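Local coordinates for protein vacuolar aminopeptidase 1 (Saccharomyces cerevisiae, PDB 5JGF) that removes N-terminal amino acids, preferably neutral or hydrophobic ones, from peptides in the vacuole as a dodecameric di-zinc aminopeptidase, at residues Phe257-Asp262 with Ser439-Thr444; Asn346-Pro351 with Ala433-His438. All coordinates share one frame; numbering follows the deposited sequence.

Contact 1. Residues Phe257-Asp262 with Ser439-Thr444; sequences FAPRLD and SIRAAT. With ZN (zinc ion), chain L; ZN (zinc ion), chain K.
Ala258 and Ala442 form the hydrogen-bonded pair of a short antiparallel ladder, Ala258 N to Ala442 O at 3.0 Å and Ala442 N to Ala258 O at 2.9 Å, and Phe257 faces Ala443 as the next, non-hydrogen-bonded pair. On the Phe257 side of this ladder the methyl of Ala443 meets the ring at its edge, with CB 3.6 Å from Phe257 CD1. Leu261, just past the loop, reaches back to the ladder, its CD1 lying 3.7 Å from Ala442 CB and close to the backbone N of Ala443. The chain of Arg441 is extended from CG to NE, beside Pro259 and pointing the same way; its guanidinium lays one face over the backbone of Phe257 and Ala258. Its charge is paired with Asp131 of the second subunit, and NH1 also donates to Lys245 O. Beyond the ladder, water 1 bridges the two backbones, accepting from Arg260 N and donating to Ser439 O, while Arg441 N closes an ST turn on Ser439 OG (3.1 Å). Asp262 CG stands anti to its backbone N (chi1 178°), and the carboxylate bridges two zinc ions, OD1 on one and OD2 on the other, each at 2.0 Å. Such a bridging aspartate, with water 3 also shared by both metals, is characteristic of the co-catalytic di-zinc site of M18 aminopeptidases.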
ATOM      1  N   PHE D 257     -42.959   7.007 -15.733  1.00 11.75           N
ATOM      2  CA  PHE D 257     -41.698   7.654 -15.384  1.00 12.39           C
ATOM      3  C   PHE D 257     -42.036   9.054 -14.895  1.00 12.62           C
ATOM      4  O   PHE D 257     -42.758   9.790 -15.565  1.00 13.11           O
ATOM      5  CB  PHE D 257     -40.775   7.770 -16.607  1.00 12.39           C
ATOM      6  CG  PHE D 257     -40.562   6.474 -17.352  1.00 12.79           C
ATOM      7  CD1 PHE D 257     -40.495   5.261 -16.676  1.00 11.45           C
ATOM      8  CD2 PHE D 257     -40.372   6.481 -18.731  1.00 13.60           C
ATOM      9  CE1 PHE D 257     -40.239   4.073 -17.361  1.00 12.10           C
ATOM     10  CE2 PHE D 257     -40.114   5.298 -19.427  1.00 12.25           C
ATOM     11  CZ  PHE D 257     -40.046   4.093 -18.741  1.00 14.41           C
ATOM     12  N   ALA D 258     -41.515   9.427 -13.737  1.00 13.63           N
ATOM     13  CA  ALA D 258     -41.806  10.747 -13.200  1.00 11.92           C
ATOM     14  C   ALA D 258     -40.894  11.079 -12.041  1.00 12.65           C
ATOM     15  O   ALA D 258     -40.355  10.190 -11.382  1.00 11.94           O
ATOM     16  CB  ALA D 258     -43.272  10.819 -12.737  1.00 13.06           C
ATOM     17  N   PRO D 259     -40.712  12.378 -11.774  1.00 12.69           N
ATOM     18  CA  PRO D 259     -39.852  12.793 -10.670  1.00 12.35           C
ATOM     19  C   PRO D 259     -40.614  12.834  -9.353  1.00 15.07           C
ATOM     20  O   PRO D 259     -41.848  12.852  -9.333  1.00 11.69           O
ATOM     21  CB  PRO D 259     -39.410  14.184 -11.093  1.00 14.93           C
ATOM     22  CG  PRO D 259     -40.673  14.720 -11.735  1.00 13.60           C
ATOM     23  CD  PRO D 259     -41.117  13.540 -12.592  1.00 12.83           C
ATOM     24  N   ARG D 260     -39.857  12.819  -8.262  1.00 11.85           N
ATOM     25  CA  ARG D 260     -40.404  12.935  -6.919  1.00 14.04           C
ATOM     26  C   ARG D 260     -41.483  11.922  -6.513  1.00 14.17           C
ATOM     27  O   ARG D 260     -42.427  12.272  -5.806  1.00 13.76           O
ATOM     28  CB  ARG D 260     -40.912  14.377  -6.748  1.00 13.45           C
ATOM     29  CG  ARG D 260     -39.876  15.429  -7.214  1.00 13.07           C
ATOM     30  CD  ARG D 260     -40.385  16.874  -7.158  1.00 12.90           C
ATOM     31  NE  ARG D 260     -41.426  17.176  -8.144  1.00 12.69           N
ATOM     32  CZ  ARG D 260     -41.206  17.554  -9.402  1.00 14.64           C
ATOM     33  NH1 ARG D 260     -42.234  17.806 -10.207  1.00 12.67           N
ATOM     34  NH2 ARG D 260     -39.968  17.693  -9.862  1.00 11.96           N
ATOM     35  N   LEU D 261     -41.335  10.669  -6.943  1.00 14.94           N
ATOM     36  CA  LEU D 261     -42.296   9.621  -6.591  1.00 13.77           C
ATOM     37  C   LEU D 261     -42.276   9.324  -5.084  1.00 15.50           C
ATOM     38  O   LEU D 261     -43.304   9.051  -4.479  1.00 13.96           O
ATOM     39  CB  LEU D 261     -42.005   8.336  -7.381  1.00 14.23           C
ATOM     40  CG  LEU D 261     -42.169   8.356  -8.902  1.00 13.86           C
ATOM     41  CD1 LEU D 261     -41.991   6.944  -9.445  1.00 13.91           C
ATOM     42  CD2 LEU D 261     -43.558   8.883  -9.268  1.00 13.62           C
ATOM     43  N   ASP D 262     -41.094   9.370  -4.487  1.00 16.60           N
ATOM     44  CA  ASP D 262     -40.927   9.132  -3.060  1.00 18.55           C
ATOM     45  C   ASP D 262     -41.128  10.473  -2.340  1.00 19.14           C
ATOM     46  O   ASP D 262     -40.293  11.361  -2.488  1.00 17.53           O
ATOM     47  CB  ASP D 262     -39.493   8.631  -2.826  1.00 16.62           C
ATOM     48  CG  ASP D 262     -39.166   8.378  -1.362  1.00 17.79           C
ATOM     49  OD1 ASP D 262     -40.053   8.497  -0.501  1.00 14.48           O
ATOM     50  OD2 ASP D 262     -38.001   8.026  -1.067  1.00 13.78           O
ATOM     51  N   SER D 439     -33.787   9.053  -7.241  1.00  9.58           N
ATOM     52  CA  SER D 439     -33.205   9.570  -8.471  1.00 11.19           C
ATOM     53  C   SER D 439     -33.978  10.865  -8.727  1.00 11.84           C
ATOM     54  O   SER D 439     -34.958  11.151  -8.038  1.00  9.46           O
ATOM     55  CB  SER D 439     -33.454   8.612  -9.639  1.00 11.84           C
ATOM     56  OG  SER D 439     -33.160   9.253 -10.873  1.00 13.44           O
ATOM     57  N   ILE D 440     -33.549  11.652  -9.704  1.00 11.81           N
ATOM     58  CA  ILE D 440     -34.276  12.874 -10.016  1.00 10.09           C
ATOM     59  C   ILE D 440     -35.507  12.483 -10.851  1.00 11.96           C
ATOM     60  O   ILE D 440     -36.487  13.226 -10.922  1.00 11.64           O
ATOM     61  CB  ILE D 440     -33.391  13.887 -10.779  1.00 11.25           C
ATOM     62  CG1 ILE D 440     -34.081  15.256 -10.789  1.00 11.01           C
ATOM     63  CG2 ILE D 440     -33.103  13.390 -12.192  1.00  9.50           C
ATOM     64  CD1 ILE D 440     -33.245  16.373 -11.378  1.00 11.91           C
ATOM     65  N   ARG D 441     -35.458  11.308 -11.474  1.00 11.21           N
ATOM     66  CA  ARG D 441     -36.596  10.821 -12.263  1.00 11.34           C
ATOM     67  C   ARG D 441     -36.710   9.313 -12.064  1.00 15.03           C
ATOM     68  O   ARG D 441     -35.880   8.538 -12.551  1.00 13.72           O
ATOM     69  CB  ARG D 441     -36.420  11.161 -13.748  1.00 11.90           C
ATOM     70  CG  ARG D 441     -37.678  10.939 -14.604  1.00 11.20           C
ATOM     71  CD  ARG D 441     -37.441  11.439 -16.025  1.00 12.21           C
ATOM     72  NE  ARG D 441     -38.573  11.244 -16.936  1.00 15.20           N
ATOM     73  CZ  ARG D 441     -39.678  11.988 -16.953  1.00 16.59           C
ATOM     74  NH1 ARG D 441     -40.636  11.726 -17.831  1.00 15.79           N
ATOM     75  NH2 ARG D 441     -39.834  12.987 -16.093  1.00 16.51           N
ATOM     76  N   ALA D 442     -37.749   8.905 -11.339  1.00 12.54           N
ATOM     77  CA  ALA D 442     -37.965   7.501 -11.018  1.00 11.16           C
ATOM     78  C   ALA D 442     -39.003   6.805 -11.889  1.00 10.80           C
ATOM     79  O   ALA D 442     -39.478   7.362 -12.881  1.00 11.23           O
ATOM     80  CB  ALA D 442     -38.348   7.375  -9.539  1.00 11.26           C
ATOM     81  N   ALA D 443     -39.351   5.578 -11.512  1.00 10.41           N
ATOM     82  CA  ALA D 443     -40.326   4.809 -12.277  1.00 11.69           C
ATOM     83  C   ALA D 443     -41.097   3.801 -11.439  1.00 11.45           C
ATOM     84  O   ALA D 443     -40.585   3.259 -10.465  1.00 12.94           O
ATOM     85  CB  ALA D 443     -39.625   4.082 -13.421  1.00 11.21           C
ATOM     86  N   THR D 444     -42.340   3.555 -11.837  1.00 12.02           N
ATOM     87  CA  THR D 444     -43.182   2.577 -11.166  1.00 12.08           C
ATOM     88  C   THR D 444     -44.095   1.996 -12.245  1.00 12.39           C
ATOM     89  O   THR D 444     -43.956   2.342 -13.419  1.00 10.42           O
ATOM     90  CB  THR D 444     -44.014   3.228 -10.023  1.00 12.76           C
ATOM     91  OG1 THR D 444     -44.725   2.210  -9.307  1.00 13.17           O
ATOM     92  CG2 THR D 444     -44.997   4.251 -10.576  1.00 14.20           C
TER
HETATM   93 ZN    ZN L 602     -36.907   8.794   0.439  1.00 16.19          ZN
HETATM   94 ZN    ZN K 601     -40.001   7.861   1.381  1.00 15.68          ZN
HETATM   95  O   HOH W   1     -37.617  10.915  -8.586  1.00 11.73           O
HETATM   96  O   HOH W   2     -39.163   5.703   0.683  1.00 13.45           O
HETATM   97  O   HOH W   3     -38.136   8.328   2.079  1.00 22.31           O

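Contact 2. Residues Asn346-Pro351 with Ala433-His438. With ZN (zinc ion), chain L.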
ATOM      1  N   ASN D 346     -41.451   1.612  -1.507  1.00 12.05           N
ATOM      2  CA  ASN D 346     -40.367   0.680  -1.254  1.00 12.91           C
ATOM      3  C   ASN D 346     -39.742   0.331  -2.602  1.00 13.13           C
ATOM      4  O   ASN D 346     -40.082   0.935  -3.622  1.00 12.63           O
ATOM      5  CB  ASN D 346     -40.836  -0.572  -0.495  1.00 14.14           C
ATOM      6  CG  ASN D 346     -42.249  -0.973  -0.837  1.00 16.83           C
ATOM      7  OD1 ASN D 346     -42.643  -0.965  -1.996  1.00 17.34           O
ATOM      8  ND2 ASN D 346     -43.019  -1.348   0.183  1.00 18.20           N
ATOM      9  N   HIS D 347     -38.849  -0.649  -2.623  1.00 12.37           N
ATOM     10  CA  HIS D 347     -38.120  -0.961  -3.846  1.00 12.48           C
ATOM     11  C   HIS D 347     -38.597  -2.049  -4.789  1.00 12.02           C
ATOM     12  O   HIS D 347     -38.697  -3.214  -4.411  1.00 11.82           O
ATOM     13  CB  HIS D 347     -36.665  -1.263  -3.485  1.00 11.29           C
ATOM     14  CG  HIS D 347     -36.026  -0.221  -2.623  1.00 13.35           C
ATOM     15  ND1 HIS D 347     -35.622   1.003  -3.110  1.00 13.78           N
ATOM     16  CD2 HIS D 347     -35.731  -0.217  -1.300  1.00 15.73           C
ATOM     17  CE1 HIS D 347     -35.103   1.717  -2.126  1.00 14.71           C
ATOM     18  NE2 HIS D 347     -35.159   1.000  -1.017  1.00 15.45           N
ATOM     19  N   LEU D 348     -38.865  -1.661  -6.032  1.00 11.95           N
ATOM     20  CA  LEU D 348     -39.245  -2.625  -7.054  1.00 12.20           C
ATOM     21  C   LEU D 348     -37.972  -3.382  -7.410  1.00 13.84           C
ATOM     22  O   LEU D 348     -36.876  -2.824  -7.364  1.00 12.09           O
ATOM     23  CB  LEU D 348     -39.734  -1.925  -8.323  1.00 13.46           C
ATOM     24  CG  LEU D 348     -41.209  -1.569  -8.477  1.00 14.96           C
ATOM     25  CD1 LEU D 348     -41.406  -0.815  -9.794  1.00 12.05           C
ATOM     26  CD2 LEU D 348     -42.048  -2.843  -8.460  1.00 12.89           C
ATOM     27  N   TYR D 349     -38.118  -4.651  -7.763  1.00 12.89           N
ATOM     28  CA  TYR D 349     -36.980  -5.454  -8.174  1.00 14.41           C
ATOM     29  C   TYR D 349     -36.343  -4.779  -9.388  1.00 13.65           C
ATOM     30  O   TYR D 349     -37.040  -4.438 -10.343  1.00 13.03           O
ATOM     31  CB  TYR D 349     -37.458  -6.847  -8.578  1.00 13.59           C
ATOM     32  CG  TYR D 349     -36.361  -7.770  -9.058  1.00 14.15           C
ATOM     33  CD1 TYR D 349     -35.471  -8.355  -8.158  1.00 16.51           C
ATOM     34  CD2 TYR D 349     -36.221  -8.071 -10.412  1.00 15.00           C
ATOM     35  CE1 TYR D 349     -34.468  -9.227  -8.596  1.00 18.03           C
ATOM     36  CE2 TYR D 349     -35.222  -8.939 -10.861  1.00 17.13           C
ATOM     37  CZ  TYR D 349     -34.352  -9.511  -9.947  1.00 17.62           C
ATOM     38  OH  TYR D 349     -33.372 -10.375 -10.379  1.00 21.08           O
ATOM     39  N   ASN D 350     -35.030  -4.565  -9.347  1.00 14.14           N
ATOM     40  CA  ASN D 350     -34.322  -3.975 -10.488  1.00 13.09           C
ATOM     41  C   ASN D 350     -33.569  -5.161 -11.088  1.00 13.02           C
ATOM     42  O   ASN D 350     -32.618  -5.660 -10.490  1.00 13.01           O
ATOM     43  CB  ASN D 350     -33.326  -2.903 -10.035  1.00 11.26           C
ATOM     44  CG  ASN D 350     -32.639  -2.220 -11.206  1.00 12.19           C
ATOM     45  OD1 ASN D 350     -32.320  -2.865 -12.205  1.00 10.37           O
ATOM     46  ND2 ASN D 350     -32.399  -0.916 -11.086  1.00 12.33           N
ATOM     47  N   PRO D 351     -33.986  -5.626 -12.277  1.00 13.29           N
ATOM     48  CA  PRO D 351     -33.351  -6.770 -12.940  1.00 13.61           C
ATOM     49  C   PRO D 351     -31.856  -6.686 -13.217  1.00 13.83           C
ATOM     50  O   PRO D 351     -31.207  -7.713 -13.418  1.00 14.63           O
ATOM     51  CB  PRO D 351     -34.175  -6.925 -14.219  1.00 13.41           C
ATOM     52  CG  PRO D 351     -34.550  -5.513 -14.542  1.00 13.95           C
ATOM     53  CD  PRO D 351     -34.951  -4.971 -13.182  1.00 12.71           C
ATOM     54  N   ALA D 433     -44.336   0.150  -4.608  1.00 13.40           N
ATOM     55  CA  ALA D 433     -42.933  -0.015  -4.959  1.00 13.24           C
ATOM     56  C   ALA D 433     -42.552   0.771  -6.204  1.00 12.36           C
ATOM     57  O   ALA D 433     -43.370   0.972  -7.101  1.00 13.31           O
ATOM     58  CB  ALA D 433     -42.618  -1.496  -5.159  1.00 12.08           C
ATOM     59  N   GLN D 434     -41.302   1.215  -6.252  1.00 12.18           N
ATOM     60  CA  GLN D 434     -40.808   1.964  -7.396  1.00 12.68           C
ATOM     61  C   GLN D 434     -39.352   1.624  -7.674  1.00 12.69           C
ATOM     62  O   GLN D 434     -38.648   1.079  -6.823  1.00 12.46           O
ATOM     63  CB  GLN D 434     -40.912   3.473  -7.150  1.00 12.75           C
ATOM     64  CG  GLN D 434     -40.080   3.963  -5.972  1.00 12.60           C
ATOM     65  CD  GLN D 434     -39.828   5.455  -6.020  1.00 16.10           C
ATOM     66  OE1 GLN D 434     -38.977   5.934  -6.780  1.00 16.52           O
ATOM     67  NE2 GLN D 434     -40.572   6.203  -5.218  1.00 12.11           N
ATOM     68  N   LEU D 435     -38.913   1.948  -8.882  1.00 12.39           N
ATOM     69  CA  LEU D 435     -37.530   1.734  -9.281  1.00 12.39           C
ATOM     70  C   LEU D 435     -36.820   3.060  -9.070  1.00 11.99           C
ATOM     71  O   LEU D 435     -37.461   4.110  -9.022  1.00 11.70           O
ATOM     72  CB  LEU D 435     -37.442   1.385 -10.769  1.00 11.98           C
ATOM     73  CG  LEU D 435     -37.792  -0.026 -11.236  1.00 11.36           C
ATOM     74  CD1 LEU D 435     -37.875  -0.043 -12.759  1.00 12.52           C
ATOM     75  CD2 LEU D 435     -36.736  -1.003 -10.740  1.00 12.54           C
ATOM     76  N   SER D 436     -35.501   3.002  -8.921  1.00 11.23           N
ATOM     77  CA  SER D 436     -34.688   4.205  -8.804  1.00 12.45           C
ATOM     78  C   SER D 436     -35.111   5.215  -7.746  1.00 12.22           C
ATOM     79  O   SER D 436     -35.147   6.417  -8.017  1.00 11.11           O
ATOM     80  CB  SER D 436     -34.648   4.903 -10.168  1.00 13.60           C
ATOM     81  OG  SER D 436     -34.376   3.975 -11.210  1.00 15.62           O
ATOM     82  N   MET D 437     -35.419   4.745  -6.545  1.00 11.18           N
ATOM     83  CA  MET D 437     -35.813   5.658  -5.483  1.00 12.67           C
ATOM     84  C   MET D 437     -34.693   6.687  -5.283  1.00 12.21           C
ATOM     85  O   MET D 437     -33.510   6.351  -5.352  1.00 12.47           O
ATOM     86  CB  MET D 437     -36.055   4.881  -4.188  1.00 12.62           C
ATOM     87  CG  MET D 437     -36.871   5.638  -3.163  1.00 14.26           C
ATOM     88  SD  MET D 437     -37.108   4.680  -1.673  1.00 19.71           S
ATOM     89  CE  MET D 437     -38.129   3.334  -2.284  1.00 15.02           C
ATOM     90  N   HIS D 438     -35.086   7.937  -5.057  1.00 10.45           N
ATOM     91  CA  HIS D 438     -34.170   9.060  -4.842  1.00 10.68           C
ATOM     92  C   HIS D 438     -33.451   9.587  -6.076  1.00 11.23           C
ATOM     93  O   HIS D 438     -32.592  10.466  -5.977  1.00 11.66           O
ATOM     94  CB  HIS D 438     -33.153   8.741  -3.742  1.00 10.70           C
ATOM     95  CG  HIS D 438     -33.745   8.753  -2.368  1.00 11.51           C
ATOM     96  ND1 HIS D 438     -32.978   8.708  -1.223  1.00 10.78           N
ATOM     97  CD2 HIS D 438     -35.035   8.807  -1.955  1.00 12.43           C
ATOM     98  CE1 HIS D 438     -33.770   8.733  -0.164  1.00 13.43           C
ATOM     99  NE2 HIS D 438     -35.020   8.793  -0.582  1.00 11.65           N
TER
HETATM  100 ZN    ZN L 602     -36.907   8.794   0.439  1.00 16.19          ZN
HETATM  101  O   HOH W   4     -35.952   1.688  -5.820  1.00 11.89           O
HETATM  102  O   HOH W   5     -33.886   0.655  -8.966  1.00 16.76           O
HETATM  103  O   HOH W   3     -38.136   8.328   2.079  1.00 22.31           O
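Asn346 O accepts from Gln434 N, and Gln434 O in turn accepts from Leu348 N, each at 2.9 Å, so that two bonds tie the two parallel backbones together on both sides of His347. The second bond is nearly straight at its hydrogen (176°), although Leu348 N stands well above the plane of the Gln434 carbonyl. His347 and Met437 cross at about a right angle. Met437 CG is anti to the backbone N (chi1 -162°), and a bend at chi3 (-66°) brings CE over one face of the imidazole, 3.7 Å from its centroid and displaced toward the rim, in a CH-pi contact. Met437 CE also lies 3.4 Å from Asn346 O. At the edge of the imidazole, in its plane, water 4 is 2.8 Å from His347 ND1; it also donates to Gln434 O and accepts from Met437 N, which links the ring to the turn after the strand. Leu348 points into the other segment: CG approaches Ala433 CB at 3.6 Å, and CB meets Leu435 CD2. The latter methyl reaches on to Tyr349 O and Asn350 CA. Asn346 OD1 sits against Ala433 CA, while its ND2 is held by Ser372 OG and Thr370 O. Water 5 accepts from both Asn350 ND2 and Ser436 N, and Asn350 OD1 accepts from Asn352 N. His438 NE2 binds a zinc ion at 2.1 Å. His347 probably contacts the substrate. The contact lies at the ends of the adjacent parallel strands 339-347 and 426-434 of the mixed sheet, with Met437 touching Asp262 on helix 261-278, Asn346 hydrogen-bonded across to strand 369-372, and His169 of the second subunit packed against Met437 and His438.

In the fold
Contacts 1 and 2 are both buried, and both reach the second subunit. Contact 1 belongs to a small antiparallel sheet, whereas contact 2 finishes two parallel strands of the large mixed sheet. The chain turns from one to the other through 433-444, where Ala443 O lies 2.6 Å from Leu435 N and Thr444 OG1 lies 2.9 Å from Ala433 O, both probable hydrogen bonds. One zinc ion is common to them, bound by Asp262 of contact 1 and His438 of contact 2. Both are held by backbone bonds and bridging water; contact 1 adds a charged side chain paired with the second subunit, contact 2 leucine packing and a methionine methyl over a histidine.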